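Local coordinates for putative protein-disulfide isomerase (Pseudomonas syringae pv. tomato, PDB 3GN3) that is of uncharacterised function but belongs to the DsbA family and may act as a thiol-disulfide exchange protein or disulfide isomerase, at residues 20-25 / 30-35. Residues are numbered along the deposited sequence; the frame is centred on the assembly and turned at random.
Sequences VFLEPT and VKAFFK
Leu22, at the end of strand 16-22, faces Phe33 of helix 27-33 with their CA atoms 7.7 Å apart, while Pro24, past the strand, lies 6.8 Å from Val30 by the same measure; no hydrogen bond joins the two segments. Leu22 reaches the helix with both methyls. Its CG lies beside the backbone N (chi1 -59°), which sends the branch toward the helix: CD2 meets CB of Ala32 at 4.2 Å, and CD1 meets the Phe33 ring at its edge, near the ring plane, 4.1 Å from CD1 of that ring. The Leu22 and Phe33 side chains cross at about a right angle. Farther along, CG2 of Val30 rests 3.9 Å from the carbonyl O of Pro24. Glu23 OE2 ties the turn after the strand together, accepting from Thr25 OG1 at 2.7 Å and, from the opposite face of the carboxylate plane, from Thr25 N; OE1 bonds Ser63 and Gln57. The arrangement is consistent with a thioredoxin-like fold, whose corresponding strand probably runs here into the active-site helix. Strand 16-22 is flanked by strands 48-54 and 157-160, Phe33 leans on helix 79-92, Ala32 touches Trp177 of helix 174-181, and Pro24 packs on helix 63-73.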
ATOM      1  N   VAL A  20      -8.861   7.937 -12.382  1.00 31.11           N
ATOM      2  CA  VAL A  20     -10.001   7.974 -11.481  1.00 30.66           C
ATOM      3  C   VAL A  20     -10.526   6.565 -11.254  1.00 30.42           C
ATOM      4  O   VAL A  20     -10.844   5.848 -12.221  1.00 30.22           O
ATOM      5  CB  VAL A  20     -11.164   8.828 -12.051  1.00 30.58           C
ATOM      6  CG1 VAL A  20     -12.182   9.099 -10.966  1.00 30.24           C
ATOM      7  CG2 VAL A  20     -10.652  10.135 -12.624  1.00 31.28           C
ATOM      8  N   PHE A  21     -10.630   6.189  -9.978  1.00 29.84           N
ATOM      9  CA  PHE A  21     -11.081   4.869  -9.571  1.00 29.34           C
ATOM     10  C   PHE A  21     -12.552   4.952  -9.293  1.00 29.84           C
ATOM     11  O   PHE A  21     -12.987   5.721  -8.440  1.00 30.17           O
ATOM     12  CB  PHE A  21     -10.305   4.375  -8.331  1.00 29.19           C
ATOM     13  CG  PHE A  21      -8.882   4.001  -8.624  1.00 27.95           C
ATOM     14  CD1 PHE A  21      -8.542   2.671  -8.896  1.00 26.49           C
ATOM     15  CD2 PHE A  21      -7.880   4.982  -8.683  1.00 26.93           C
ATOM     16  CE1 PHE A  21      -7.210   2.307  -9.200  1.00 25.24           C
ATOM     17  CE2 PHE A  21      -6.541   4.640  -8.985  1.00 26.45           C
ATOM     18  CZ  PHE A  21      -6.209   3.294  -9.240  1.00 25.95           C
ATOM     19  N   LEU A  22     -13.327   4.157 -10.014  1.00 30.43           N
ATOM     20  CA  LEU A  22     -14.772   4.260  -9.937  1.00 31.20           C
ATOM     21  C   LEU A  22     -15.418   2.914  -9.628  1.00 31.86           C
ATOM     22  O   LEU A  22     -15.042   1.887 -10.201  1.00 32.05           O
ATOM     23  CB  LEU A  22     -15.346   4.850 -11.235  1.00 30.58           C
ATOM     24  CG  LEU A  22     -14.909   6.248 -11.710  1.00 30.96           C
ATOM     25  CD1 LEU A  22     -15.288   6.454 -13.200  1.00 28.59           C
ATOM     26  CD2 LEU A  22     -15.491   7.380 -10.828  1.00 29.12           C
ATOM     27  N   GLU A  23     -16.360   2.928  -8.695  1.00 32.53           N
ATOM     28  CA  GLU A  23     -17.272   1.810  -8.504  1.00 34.01           C
ATOM     29  C   GLU A  23     -18.537   2.159  -9.301  1.00 34.41           C
ATOM     30  O   GLU A  23     -19.201   3.159  -8.998  1.00 35.21           O
ATOM     31  CB  GLU A  23     -17.562   1.580  -6.999  1.00 33.81           C
ATOM     32  CG  GLU A  23     -18.891   0.886  -6.647  1.00 35.14           C
ATOM     33  CD  GLU A  23     -19.050  -0.514  -7.254  1.00 38.00           C
ATOM     34  OE1 GLU A  23     -18.169  -1.387  -7.027  1.00 37.23           O
ATOM     35  OE2 GLU A  23     -20.075  -0.732  -7.953  1.00 39.24           O
ATOM     36  N   PRO A  24     -18.872   1.348 -10.319  1.00 34.78           N
ATOM     37  CA  PRO A  24     -19.964   1.683 -11.270  1.00 35.04           C
ATOM     38  C   PRO A  24     -21.339   1.941 -10.651  1.00 34.87           C
ATOM     39  O   PRO A  24     -22.159   2.640 -11.266  1.00 35.11           O
ATOM     40  CB  PRO A  24     -20.038   0.457 -12.193  1.00 35.19           C
ATOM     41  CG  PRO A  24     -18.745  -0.304 -11.942  1.00 35.55           C
ATOM     42  CD  PRO A  24     -18.337  -0.006 -10.541  1.00 34.66           C
ATOM     43  N   THR A  25     -21.596   1.397  -9.463  1.00 34.52           N
ATOM     44  CA  THR A  25     -22.890   1.607  -8.803  1.00 34.43           C
ATOM     45  C   THR A  25     -22.796   2.478  -7.552  1.00 34.37           C
ATOM     46  O   THR A  25     -23.694   2.449  -6.700  1.00 34.69           O
ATOM     47  CB  THR A  25     -23.595   0.268  -8.422  1.00 34.41           C
ATOM     48  OG1 THR A  25     -22.770  -0.480  -7.516  1.00 34.72           O
ATOM     49  CG2 THR A  25     -23.881  -0.563  -9.645  1.00 33.73           C
ATOM     50  N   VAL A  30     -20.614   7.821  -9.697  1.00 33.59           N
ATOM     51  CA  VAL A  30     -21.524   8.279 -10.761  1.00 34.03           C
ATOM     52  C   VAL A  30     -21.417   9.801 -10.991  1.00 34.66           C
ATOM     53  O   VAL A  30     -21.210  10.262 -12.119  1.00 34.66           O
ATOM     54  CB  VAL A  30     -22.997   7.859 -10.439  1.00 34.08           C
ATOM     55  CG1 VAL A  30     -23.997   8.587 -11.337  1.00 33.59           C
ATOM     56  CG2 VAL A  30     -23.156   6.340 -10.545  1.00 32.47           C
ATOM     57  N   LYS A  31     -21.530  10.562  -9.905  1.00 35.10           N
ATOM     58  CA  LYS A  31     -21.333  12.000  -9.923  1.00 35.62           C
ATOM     59  C   LYS A  31     -19.996  12.375 -10.609  1.00 35.65           C
ATOM     60  O   LYS A  31     -19.975  13.186 -11.543  1.00 35.80           O
ATOM     61  CB  LYS A  31     -21.414  12.513  -8.492  1.00 35.95           C
ATOM     62  CG  LYS A  31     -21.657  13.979  -8.331  1.00 38.97           C
ATOM     63  CD  LYS A  31     -22.621  14.170  -7.152  1.00 45.41           C
ATOM     64  CE  LYS A  31     -22.272  15.378  -6.298  1.00 49.31           C
ATOM     65  NZ  LYS A  31     -21.065  15.085  -5.423  1.00 52.96           N
ATOM     66  N   ALA A  32     -18.886  11.771 -10.183  1.00 35.45           N
ATOM     67  CA  ALA A  32     -17.593  12.054 -10.825  1.00 35.24           C
ATOM     68  C   ALA A  32     -17.567  11.573 -12.279  1.00 35.26           C
ATOM     69  O   ALA A  32     -16.966  12.220 -13.153  1.00 35.14           O
ATOM     70  CB  ALA A  32     -16.425  11.444 -10.022  1.00 34.80           C
ATOM     71  N   PHE A  33     -18.231  10.446 -12.535  1.00 35.16           N
ATOM     72  CA  PHE A  33     -18.242   9.854 -13.867  1.00 35.84           C
ATOM     73  C   PHE A  33     -18.846  10.827 -14.884  1.00 36.08           C
ATOM     74  O   PHE A  33     -18.238  11.127 -15.913  1.00 35.72           O
ATOM     75  CB  PHE A  33     -19.013   8.523 -13.861  1.00 35.90           C
ATOM     76  CG  PHE A  33     -19.237   7.950 -15.229  1.00 35.42           C
ATOM     77  CD1 PHE A  33     -18.183   7.389 -15.942  1.00 34.65           C
ATOM     78  CD2 PHE A  33     -20.506   7.997 -15.816  1.00 35.68           C
ATOM     79  CE1 PHE A  33     -18.387   6.856 -17.213  1.00 35.50           C
ATOM     80  CE2 PHE A  33     -20.727   7.458 -17.096  1.00 36.13           C
ATOM     81  CZ  PHE A  33     -19.667   6.890 -17.797  1.00 35.23           C
ATOM     82  N   PHE A  34     -20.040  11.318 -14.570  1.00 36.59           N
ATOM     83  CA  PHE A  34     -20.696  12.341 -15.378  1.00 37.56           C
ATOM     84  C   PHE A  34     -19.966  13.699 -15.482  1.00 38.16           C
ATOM     85  O   PHE A  34     -20.458  14.596 -16.154  1.00 39.27           O
ATOM     86  CB  PHE A  34     -22.155  12.538 -14.936  1.00 37.28           C
ATOM     87  CG  PHE A  34     -23.073  11.403 -15.333  1.00 37.40           C
ATOM     88  CD1 PHE A  34     -23.204  11.021 -16.677  1.00 38.52           C
ATOM     89  CD2 PHE A  34     -23.818  10.725 -14.377  1.00 36.61           C
ATOM     90  CE1 PHE A  34     -24.053   9.964 -17.055  1.00 37.96           C
ATOM     91  CE2 PHE A  34     -24.671   9.668 -14.747  1.00 37.40           C
ATOM     92  CZ  PHE A  34     -24.786   9.293 -16.093  1.00 37.00           C
ATOM     93  N   LYS A  35     -18.793  13.851 -14.863  1.00 38.06           N
ATOM     94  CA  LYS A  35     -18.019  15.082 -15.012  1.00 37.35           C
ATOM     95  C   LYS A  35     -16.785  14.879 -15.877  1.00 37.91           C
ATOM     96  O   LYS A  35     -16.060  15.838 -16.171  1.00 38.64           O
ATOM     97  CB  LYS A  35     -17.610  15.647 -13.650  1.00 37.19           C
ATOM     98  CG  LYS A  35     -18.763  16.227 -12.829  1.00 36.09           C
ATOM     99  CD  LYS A  35     -18.238  17.043 -11.638  1.00 35.31           C
ATOM    100  CE  LYS A  35     -19.320  17.230 -10.600  1.00 35.77           C
ATOM    101  NZ  LYS A  35     -18.809  17.868  -9.359  1.00 34.79           N
TER